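PDB 3IPZ: monothiol glutaredoxin-S14, chloroplastic from Arabidopsis thaliana, which forms a [2Fe-2S]-bridged homodimer in the chloroplast, may donate iron-sulfur clusters to other proteins and may regulate CAX cation transporters. Local coordinates for residues A[20-25]-A[38-43]; A[26-31]-A[50-55]. One frame throughout, in Å; residues are numbered along the deposited sequence.

Interaction 1. Residues A[20-25]-A[38-43]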
loop_
_atom_site.group_PDB
_atom_site.type_symbol
_atom_site.label_atom_id
_atom_site.label_comp_id
_atom_site.label_asym_id
_atom_site.label_seq_id
_atom_site.Cartn_x
_atom_site.Cartn_y
_atom_site.Cartn_z
ATOM N N VAL A 20 8.422 -0.594 -1.203
ATOM C CA VAL A 20 7.179 -0.834 -0.483
ATOM C C VAL A 20 6.447 0.488 -0.231
ATOM O O VAL A 20 6.963 1.372 0.451
ATOM C CB VAL A 20 7.446 -1.530 0.871
ATOM C CG1 VAL A 20 6.117 -1.833 1.580
ATOM C CG2 VAL A 20 8.244 -2.822 0.648
ATOM N N VAL A 21 5.244 0.608 -0.787
ATOM C CA VAL A 21 4.423 1.811 -0.641
ATOM C C VAL A 21 3.059 1.452 -0.042
ATOM O O VAL A 21 2.322 0.617 -0.573
ATOM C CB VAL A 21 4.205 2.500 -2.016
ATOM C CG1 VAL A 21 3.252 3.681 -1.878
ATOM C CG2 VAL A 21 5.541 2.955 -2.581
ATOM N N LEU A 22 2.726 2.100 1.066
ATOM C CA LEU A 22 1.468 1.852 1.755
ATOM C C LEU A 22 0.498 3.026 1.652
ATOM O O LEU A 22 0.821 4.136 2.047
ATOM C CB LEU A 22 1.754 1.597 3.227
ATOM C CG LEU A 22 0.787 0.863 4.141
ATOM C CD1 LEU A 22 0.741 1.626 5.445
ATOM C CD2 LEU A 22 -0.579 0.728 3.522
ATOM N N PHE A 23 -0.692 2.785 1.124
ATOM C CA PHE A 23 -1.693 3.842 1.056
ATOM C C PHE A 23 -2.598 3.592 2.253
ATOM O O PHE A 23 -3.248 2.567 2.332
ATOM C CB PHE A 23 -2.449 3.773 -0.266
ATOM C CG PHE A 23 -1.593 4.115 -1.446
ATOM C CD1 PHE A 23 -1.091 3.114 -2.278
ATOM C CD2 PHE A 23 -1.236 5.440 -1.693
ATOM C CE1 PHE A 23 -0.245 3.422 -3.338
ATOM C CE2 PHE A 23 -0.387 5.768 -2.755
ATOM C CZ PHE A 23 0.111 4.756 -3.581
ATOM N N MET A 24 -2.618 4.535 3.189
ATOM C CA MET A 24 -3.386 4.375 4.417
ATOM C C MET A 24 -4.238 5.566 4.825
ATOM O O MET A 24 -4.249 6.614 4.174
ATOM C CB MET A 24 -2.421 4.080 5.566
ATOM C CG MET A 24 -1.451 5.218 5.823
ATOM S SD MET A 24 -0.172 4.866 7.063
ATOM C CE MET A 24 -1.199 4.652 8.545
ATOM N N LYS A 25 -4.966 5.377 5.920
ATOM C CA LYS A 25 -5.797 6.422 6.488
ATOM C C LYS A 25 -4.939 6.959 7.622
ATOM O O LYS A 25 -4.754 6.300 8.652
ATOM C CB LYS A 25 -7.107 5.834 7.012
ATOM C CG LYS A 25 -7.999 5.331 5.888
ATOM C CD LYS A 25 -9.341 4.870 6.384
ATOM C CE LYS A 25 -10.228 4.495 5.215
ATOM N NZ LYS A 25 -11.545 3.957 5.675
ATOM N N THR A 38 -2.859 -1.923 11.708
ATOM C CA THR A 38 -2.398 -3.303 11.649
ATOM C C THR A 38 -1.299 -3.481 10.600
ATOM O O THR A 38 -0.269 -4.094 10.872
ATOM C CB THR A 38 -3.553 -4.271 11.308
ATOM O OG1 THR A 38 -4.598 -4.138 12.280
ATOM C CG2 THR A 38 -3.051 -5.713 11.305
ATOM N N VAL A 39 -1.512 -2.947 9.400
ATOM C CA VAL A 39 -0.510 -3.089 8.351
ATOM C C VAL A 39 0.797 -2.385 8.738
ATOM O O VAL A 39 1.881 -2.946 8.555
ATOM C CB VAL A 39 -1.042 -2.568 6.985
ATOM C CG1 VAL A 39 0.023 -2.700 5.915
ATOM C CG2 VAL A 39 -2.264 -3.378 6.564
ATOM N N VAL A 40 0.706 -1.173 9.283
ATOM C CA VAL A 40 1.907 -0.461 9.699
ATOM C C VAL A 40 2.675 -1.316 10.712
ATOM O O VAL A 40 3.894 -1.518 10.580
ATOM C CB VAL A 40 1.577 0.915 10.355
ATOM C CG1 VAL A 40 2.800 1.447 11.097
ATOM C CG2 VAL A 40 1.147 1.926 9.286
ATOM N N GLN A 41 1.970 -1.821 11.721
ATOM C CA GLN A 41 2.628 -2.652 12.729
ATOM C C GLN A 41 3.258 -3.892 12.093
ATOM O O GLN A 41 4.351 -4.307 12.483
ATOM C CB GLN A 41 1.646 -3.057 13.834
ATOM C CG GLN A 41 1.085 -1.880 14.643
ATOM C CD GLN A 41 2.147 -0.833 14.996
ATOM O OE1 GLN A 41 3.178 -1.147 15.597
ATOM N NE2 GLN A 41 1.889 0.421 14.622
ATOM N N ILE A 42 2.574 -4.480 11.113
ATOM C CA ILE A 42 3.116 -5.646 10.423
ATOM C C ILE A 42 4.452 -5.215 9.815
ATOM O O ILE A 42 5.481 -5.858 10.027
ATOM C CB ILE A 42 2.215 -6.125 9.239
ATOM C CG1 ILE A 42 0.847 -6.575 9.727
ATOM C CG2 ILE A 42 2.876 -7.265 8.510
ATOM C CD1 ILE A 42 0.798 -7.715 10.784
ATOM N N LEU A 43 4.420 -4.120 9.056
ATOM C CA LEU A 43 5.614 -3.614 8.385
ATOM C C LEU A 43 6.727 -3.201 9.336
ATOM O O LEU A 43 7.904 -3.358 9.016
ATOM C CB LEU A 43 5.261 -2.442 7.459
ATOM C CG LEU A 43 4.347 -2.758 6.271
ATOM C CD1 LEU A 43 4.120 -1.499 5.475
ATOM C CD2 LEU A 43 4.963 -3.841 5.387
#
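Leu-22 of strand 20-24 projects into the face of helix 34-45 and meets three of its residues. CG of Leu-22 lies 4.1 Å from CG1 of Val-39, while CD1 of Leu-22 branches off to CG2 of Val-40 at 3.9 Å, the side chains of Leu-22 and Val-40 crossing at about a right angle. On the Val-20 side, CD1 of Leu-43 comes to 4.3 Å from CG of Leu-22 and also borders CG1 of Val-20. At the other end of the strand the thioether of Met-24 takes over. Its CG is tucked between the backbone N and the carbonyl carbon (chi1 63°), and a bend at the last torsion (chi3 -64°) turns the methyl so that CE settles 3.7 Å from CG2 of Val-40. That single valine methyl, held anti to its own carbonyl carbon, therefore serves both Leu-22 and Met-24. The strand and helix segments run nearly antiparallel (158°), their axes 10.3 Å apart, as the first two elements of the beta-alpha-beta crossover 20-24, 34-45, 51-54 in this thioredoxin-like fold. Pro-75 touches both Leu-22 and Val-39, and Leu-77 of strand 76-79 touches Val-20 and Leu-43. Every touching residue is buried and every contact across the pair is apolar, so helix and sheet are held here by shape and exclusion of water rather than by directional bonds.

Interaction 2. Residues A[26-31]-A[50-55]; sequences GTRDFP and FEDVNI
The guanidinium of Arg-28 lies flat over one face of the Phe-50 ring, the planes 15° apart, in a stacked cation-pi pair. CZ of Arg-28 is 4.0 Å from the ring centroid, and NH1 sits 3.4 Å from CE1 of Phe-50, out toward the rim. A bend at chi3 (51°) places NE on the side of Asp-52, where it makes a weak bond to OD1. NH2 has two acceptors close to the guanidinium plane: Phe-50 O at 2.8 Å, and Asp-52 OD1 at 3.0 Å in a salt bridge. The carboxylate stands almost perpendicular to the guanidinium (84°), and OD1 is met from above its plane. The other oxygen, Asp-52 OD2, accepts the backbone N of Arg-28 at 2.9 Å, so one carboxylate grips both main chain and side chain. A water accepts from Arg-28 NH1 and from Phe-50 N, joining the two residues again. An alanine here, lacking the guanidinium, would probably leave the Asp-52 carboxylate without its charged mate and open a gap over that face of Phe-50. Farther along, Gly-26 N donates to Asn-54 OD1 at 3.1 Å, approaching from above the amide plane; the same oxygen also accepts from Leu-56 N. Any CB on Gly-26 would collide with Phe-30 O. The contact thus fastens the loop after strand 20-24 to strand 51-54, an outermost strand of the sheet. Val-53 points the other way, onto Leu-61 of helix 59-69, while Phe-50 rests on Val-20 of strand 20-24 and Leu-43 of helix 34-45.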
loop_
_atom_site.group_PDB
_atom_site.type_symbol
_atom_site.label_atom_id
_atom_site.label_comp_id
_atom_site.label_asym_id
_atom_site.label_seq_id
_atom_site.Cartn_x
_atom_site.Cartn_y
_atom_site.Cartn_z
ATOM N N GLY A 26 -4.372 8.141 7.407
ATOM C CA GLY A 26 -3.517 8.718 8.418
ATOM C C GLY A 26 -2.058 8.592 8.040
ATOM O O GLY A 26 -1.714 8.483 6.861
ATOM N N THR A 27 -1.203 8.579 9.056
ATOM C CA THR A 27 0.234 8.500 8.869
ATOM C C THR A 27 0.760 7.351 9.718
ATOM O O THR A 27 0.067 6.874 10.618
ATOM C CB THR A 27 0.895 9.833 9.314
ATOM O OG1 THR A 27 2.245 9.881 8.846
ATOM C CG2 THR A 27 0.906 9.934 10.827
ATOM N N ARG A 28 1.987 6.914 9.455
ATOM C CA ARG A 28 2.545 5.795 10.206
ATOM C C ARG A 28 2.609 6.037 11.700
ATOM O O ARG A 28 2.453 5.109 12.489
ATOM C CB ARG A 28 3.939 5.427 9.691
ATOM C CG ARG A 28 5.093 5.968 10.516
ATOM C CD ARG A 28 6.400 5.438 9.971
ATOM N NE ARG A 28 6.478 5.664 8.533
ATOM C CZ ARG A 28 7.282 4.990 7.717
ATOM N NH1 ARG A 28 8.084 4.041 8.199
ATOM N NH2 ARG A 28 7.272 5.254 6.414
ATOM N N ASP A 29 2.847 7.279 12.097
ATOM C CA ASP A 29 2.921 7.599 13.520
ATOM C C ASP A 29 1.535 7.884 14.081
ATOM O O ASP A 29 1.320 7.776 15.283
ATOM C CB ASP A 29 3.814 8.819 13.746
ATOM C CG ASP A 29 5.253 8.558 13.378
ATOM O OD1 ASP A 29 5.906 9.496 12.878
ATOM O OD2 ASP A 29 5.732 7.421 13.598
ATOM N N PHE A 30 0.604 8.254 13.202
ATOM C CA PHE A 30 -0.761 8.571 13.616
ATOM C C PHE A 30 -1.818 7.916 12.736
ATOM O O PHE A 30 -2.489 8.584 11.940
ATOM C CB PHE A 30 -0.980 10.090 13.626
ATOM C CG PHE A 30 0.001 10.828 14.482
ATOM C CD1 PHE A 30 1.120 11.436 13.916
ATOM C CD2 PHE A 30 -0.147 10.842 15.870
ATOM C CE1 PHE A 30 2.082 12.040 14.719
ATOM C CE2 PHE A 30 0.808 11.441 16.681
ATOM C CZ PHE A 30 1.928 12.041 16.106
ATOM N N PRO A 31 -1.971 6.592 12.857
ATOM C CA PRO A 31 -2.971 5.869 12.058
ATOM C C PRO A 31 -4.398 6.260 12.479
ATOM O O PRO A 31 -4.745 6.218 13.652
ATOM C CB PRO A 31 -2.642 4.399 12.336
ATOM C CG PRO A 31 -2.016 4.438 13.706
ATOM C CD PRO A 31 -1.137 5.664 13.639
ATOM N N PHE A 50 9.552 1.505 4.201
ATOM C CA PHE A 50 8.440 1.761 3.300
ATOM C C PHE A 50 7.979 3.211 3.291
ATOM O O PHE A 50 8.296 3.985 4.195
ATOM C CB PHE A 50 7.253 0.863 3.666
ATOM C CG PHE A 50 6.675 1.144 5.029
ATOM C CD1 PHE A 50 7.317 0.694 6.180
ATOM C CD2 PHE A 50 5.496 1.885 5.158
ATOM C CE1 PHE A 50 6.799 0.977 7.443
ATOM C CE2 PHE A 50 4.967 2.177 6.416
ATOM C CZ PHE A 50 5.622 1.721 7.562
ATOM N N GLU A 51 7.234 3.572 2.251
ATOM C CA GLU A 51 6.687 4.909 2.129
ATOM C C GLU A 51 5.197 4.860 2.480
ATOM O O GLU A 51 4.454 4.040 1.942
ATOM C CB GLU A 51 6.847 5.427 0.705
ATOM C CG GLU A 51 6.280 6.830 0.507
ATOM C CD GLU A 51 7.111 7.902 1.199
ATOM O OE1 GLU A 51 6.581 9.012 1.438
ATOM O OE2 GLU A 51 8.300 7.634 1.489
ATOM N N ASP A 52 4.764 5.719 3.397
ATOM C CA ASP A 52 3.355 5.762 3.773
ATOM C C ASP A 52 2.708 7.019 3.203
ATOM O O ASP A 52 3.223 8.127 3.345
ATOM C CB ASP A 52 3.180 5.699 5.303
ATOM C CG ASP A 52 3.814 6.879 6.029
ATOM O OD1 ASP A 52 5.011 7.156 5.803
ATOM O OD2 ASP A 52 3.115 7.521 6.847
ATOM N N VAL A 53 1.581 6.828 2.532
ATOM C CA VAL A 53 0.853 7.926 1.919
ATOM C C VAL A 53 -0.557 8.032 2.502
ATOM O O VAL A 53 -1.335 7.078 2.456
ATOM C CB VAL A 53 0.761 7.718 0.401
ATOM C CG1 VAL A 53 -0.120 8.774 -0.236
ATOM C CG2 VAL A 53 2.149 7.760 -0.185
ATOM N N ASN A 54 -0.876 9.197 3.052
ATOM C CA ASN A 54 -2.190 9.436 3.631
ATOM C C ASN A 54 -3.225 9.777 2.537
ATOM O O ASN A 54 -3.137 10.823 1.897
ATOM C CB ASN A 54 -2.088 10.591 4.628
ATOM C CG ASN A 54 -3.323 10.729 5.500
ATOM O OD1 ASN A 54 -4.413 10.267 5.145
ATOM N ND2 ASN A 54 -3.161 11.391 6.645
ATOM N N ILE A 55 -4.201 8.898 2.313
ATOM C CA ILE A 55 -5.227 9.173 1.307
ATOM C C ILE A 55 -6.448 9.906 1.889
ATOM O O ILE A 55 -7.441 10.120 1.196
ATOM C CB ILE A 55 -5.691 7.875 0.573
ATOM C CG1 ILE A 55 -5.863 6.708 1.560
ATOM C CG2 ILE A 55 -4.692 7.520 -0.506
ATOM C CD1 ILE A 55 -7.069 6.828 2.485
HETATM O O HOH W 1 10.383 2.975 6.653
#

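In the fold
Interactions 1 and 2 have centres about 7 Å apart and share the parallel strand pair 20-24 and 51-54. Leu-22 joins them through its backbone: its N lies 2.7 Å from Glu-51 O and its O 2.8 Å from Val-53 N, both probable hydrogen bonds. CD1 of Leu-43 lies 3.7 Å from CD2 of Phe-50, so the apolar core runs on beneath the ring. Interaction 1 brackets the active-site stretch: after Lys-25, a probable glutathione-binding residue, loop 26-31 leads to Cys-33, an inferred [2Fe-2S] ligand whose side chain is about 7 Å from Gly-26. The side chain of Val-39 is about 4 Å from that of Cys-87, another probable glutathione-binding residue.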